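Local coordinates for 52 protein (Murid herpesvirus 4, PDB 2OA5), which is an abundant tegument protein of a gammaherpesvirus, probably with a structural role in the virion, at residues A79-E82 / Q83-T86. Residues are numbered along the deposited sequence; the frame is centred on the assembly and turned at random.
Sequences AVTE and QELT. With PE5 (3,6,9,12,15,18,21,24-octaoxahexacosan-1-ol), chain C.
An N-terminal helix cap joins the loop after helix 46-76 to the first turn of helix 82-90, with Thr81 as the N-cap residue and Glu84 three places on. Thr81 OG1 accepts from Glu84 N at 3.1 Å, though OG1 is modelled too close to the side chain of Glu84, so its exact place is doubtful. A chi1 of 69° places the hydroxyl between the backbone N and carbonyl carbon of Thr81, turned toward the start of the helix. The same hydroxyl is hydrogen-bonded to Asp41 of the second subunit, whose carboxylate also takes the N-H of Gln83, so the cap is shared across the subunit interface. Glu84 does not return its carboxylate to the backbone N of Thr81, as a capping box would; its extended chain runs alongside Val80, and OE1 accepts from Val80 N at 2.9 Å, met nearly along its C-O axis. Within the turn, Leu85 N donates to Thr81 O (3.1 Å) and Thr86 N to Glu82 O (2.9 Å), the first i+4 bonds of the helix. CB of Ala79 meets CD1 of Leu85 at 3.7 Å, an apolar contact between two buried residues, and Leu85 also packs on Leu44 of the second subunit. At the far end of the turn, CG2 of Thr86 rests 3.5 Å from C50 of the bound polyether chain.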
ATOM      1  N   ALA B  79      13.116  21.964 -10.083  1.00 51.97           N
ATOM      2  CA  ALA B  79      12.087  22.308 -11.061  1.00 47.42           C
ATOM      3  C   ALA B  79      11.756  23.796 -11.028  1.00 44.23           C
ATOM      4  O   ALA B  79      11.781  24.414  -9.966  1.00 43.99           O
ATOM      5  CB  ALA B  79      10.821  21.489 -10.799  1.00 44.33           C
ATOM      6  N   VAL B  80      11.453  24.361 -12.195  1.00 40.88           N
ATOM      7  CA  VAL B  80      11.086  25.772 -12.297  1.00 40.41           C
ATOM      8  C   VAL B  80       9.793  25.930 -13.087  1.00 39.53           C
ATOM      9  O   VAL B  80       9.217  27.015 -13.123  1.00 40.55           O
ATOM     10  CB  VAL B  80      12.180  26.622 -12.984  1.00 46.68           C
ATOM     11  CG1 VAL B  80      13.476  26.516 -12.209  1.00 45.67           C
ATOM     12  CG2 VAL B  80      12.353  26.187 -14.434  1.00 46.11           C
ATOM     13  N   THR B  81       9.351  24.855 -13.732  1.00 39.17           N
ATOM     14  CA  THR B  81       8.096  24.877 -14.482  1.00 39.03           C
ATOM     15  C   THR B  81       7.173  23.784 -13.939  1.00 40.58           C
ATOM     16  O   THR B  81       7.614  22.866 -13.237  1.00 38.49           O
ATOM     17  CB  THR B  81       8.301  24.642 -16.006  1.00 38.77           C
ATOM     18  OG1 THR B  81       8.704  23.290 -16.249  1.00 39.47           O
ATOM     19  CG2 THR B  81       9.357  25.587 -16.557  1.00 39.77           C
ATOM     20  N   GLU B  82       5.890  23.895 -14.261  1.00 41.48           N
ATOM     21  CA  GLU B  82       4.901  22.929 -13.814  1.00 44.53           C
ATOM     22  C   GLU B  82       5.271  21.563 -14.386  1.00 41.79           C
ATOM     23  O   GLU B  82       5.419  20.587 -13.648  1.00 40.21           O
ATOM     24  CB  GLU B  82       3.515  23.386 -14.273  1.00 58.62           C
ATOM     25  CG  GLU B  82       3.312  24.891 -14.044  1.00 66.62           C
ATOM     26  CD  GLU B  82       1.880  25.277 -13.726  1.00 71.38           C
ATOM     27  OE1 GLU B  82       1.059  24.373 -13.454  1.00 73.32           O
ATOM     28  OE2 GLU B  82       1.583  26.493 -13.730  1.00 73.82           O
ATOM     29  N   GLN B  83       5.452  21.509 -15.699  1.00 41.39           N
ATOM     30  CA  GLN B  83       5.827  20.277 -16.373  1.00 40.20           C
ATOM     31  C   GLN B  83       7.065  19.620 -15.772  1.00 38.72           C
ATOM     32  O   GLN B  83       7.128  18.393 -15.683  1.00 38.22           O
ATOM     33  CB  GLN B  83       6.074  20.540 -17.858  1.00 47.68           C
ATOM     34  CG  GLN B  83       4.810  20.697 -18.685  1.00 52.40           C
ATOM     35  CD  GLN B  83       5.106  20.756 -20.185  1.00 54.61           C
ATOM     36  OE1 GLN B  83       6.128  20.248 -20.632  1.00 56.16           O
ATOM     37  NE2 GLN B  83       4.198  21.359 -20.933  1.00 56.15           N
ATOM     38  N   GLU B  84       8.057  20.420 -15.368  1.00 34.03           N
ATOM     39  CA  GLU B  84       9.267  19.847 -14.787  1.00 33.45           C
ATOM     40  C   GLU B  84       8.966  19.213 -13.442  1.00 30.74           C
ATOM     41  O   GLU B  84       9.390  18.096 -13.160  1.00 31.57           O
ATOM     42  CB  GLU B  84      10.355  20.904 -14.555  1.00 32.43           C
ATOM     43  CG  GLU B  84      10.872  21.600 -15.794  1.00 38.83           C
ATOM     44  CD  GLU B  84      12.216  22.280 -15.554  1.00 38.81           C
ATOM     45  OE1 GLU B  84      12.413  22.853 -14.460  1.00 39.53           O
ATOM     46  OE2 GLU B  84      13.065  22.241 -16.466  1.00 42.59           O
ATOM     47  N   LEU B  85       8.250  19.945 -12.601  1.00 27.60           N
ATOM     48  CA  LEU B  85       7.938  19.447 -11.271  1.00 28.55           C
ATOM     49  C   LEU B  85       7.078  18.173 -11.326  1.00 28.31           C
ATOM     50  O   LEU B  85       7.302  17.219 -10.564  1.00 27.60           O
ATOM     51  CB  LEU B  85       7.249  20.547 -10.462  1.00 29.50           C
ATOM     52  CG  LEU B  85       7.141  20.289  -8.961  1.00 31.29           C
ATOM     53  CD1 LEU B  85       8.514  19.955  -8.380  1.00 32.72           C
ATOM     54  CD2 LEU B  85       6.537  21.511  -8.290  1.00 34.05           C
ATOM     55  N   THR B  86       6.122  18.148 -12.249  1.00 31.25           N
ATOM     56  CA  THR B  86       5.242  16.999 -12.396  1.00 35.41           C
ATOM     57  C   THR B  86       6.039  15.751 -12.794  1.00 36.12           C
ATOM     58  O   THR B  86       5.918  14.702 -12.165  1.00 35.48           O
ATOM     59  CB  THR B  86       4.128  17.306 -13.440  1.00 35.73           C
ATOM     60  OG1 THR B  86       3.317  18.389 -12.961  1.00 39.88           O
ATOM     61  CG2 THR B  86       3.240  16.099 -13.666  1.00 34.16           C
TER
HETATM   62  C48 PE5 C4870       3.427  14.586 -10.329  1.00 69.22           C
HETATM   63  C50 PE5 C4870       2.456  15.769 -10.235  1.00 68.71           C
HETATM   64  O1  PE5 C4870       2.377  16.274  -8.897  1.00 70.21           O
HETATM   65  C1  PE5 C4870       1.009  16.326  -8.461  1.00 70.07           C
HETATM   66  C2  PE5 C4870       0.589  17.762  -8.226  1.00 70.52           C
HETATM   67  O2  PE5 C4870      -0.197  17.859  -7.036  1.00 71.48           O
HETATM   68  C3  PE5 C4870      -0.224  19.211  -6.583  1.00 74.03           C
HETATM   69  C4  PE5 C4870      -1.570  19.841  -6.865  1.00 76.38           C
HETATM   70  O3  PE5 C4870      -1.399  21.010  -7.672  1.00 79.25           O
HETATM   71  C5  PE5 C4870      -2.089  22.112  -7.075  1.00 81.11           C
HETATM   72  C6  PE5 C4870      -1.605  23.421  -7.675  1.00 83.62           C
HETATM   73  O4  PE5 C4870      -2.351  24.511  -7.111  1.00 86.03           O
HETATM   74  C7  PE5 C4870      -1.847  25.770  -7.576  1.00 87.85           C
HETATM   75  C8  PE5 C4870      -2.321  26.875  -6.643  1.00 90.60           C
HETATM   76  O5  PE5 C4870      -1.560  28.079  -6.830  1.00 92.49           O
HETATM   77  C9  PE5 C4870      -1.092  28.556  -5.559  1.00 93.44           C
HETATM   78  C10 PE5 C4870      -1.766  29.868  -5.182  1.00 94.41           C
HETATM   79  O6  PE5 C4870      -1.478  30.192  -3.806  1.00 95.02           O
HETATM   80  C11 PE5 C4870      -1.762  31.579  -3.546  1.00 93.58           C
HETATM   81  C12 PE5 C4870      -0.866  32.101  -2.430  1.00 92.66           C
HETATM   82  O7  PE5 C4870      -0.088  33.211  -2.908  1.00 92.51           O
HETATM   83  C13 PE5 C4870       0.819  33.677  -1.894  1.00 91.10           C
HETATM   84  C14 PE5 C4870       1.481  32.511  -1.180  1.00 90.35           C
HETATM   85  O8  PE5 C4870       2.886  32.456  -1.483  1.00 90.02           O
HETATM   86  C15 PE5 C4870       3.486  31.355  -0.783  1.00 88.45           C
HETATM   87  C16 PE5 C4870       4.951  31.230  -1.201  1.00 87.67           C
HETATM   88  O52 PE5 C4870       5.673  30.501  -0.209  1.00 86.65           O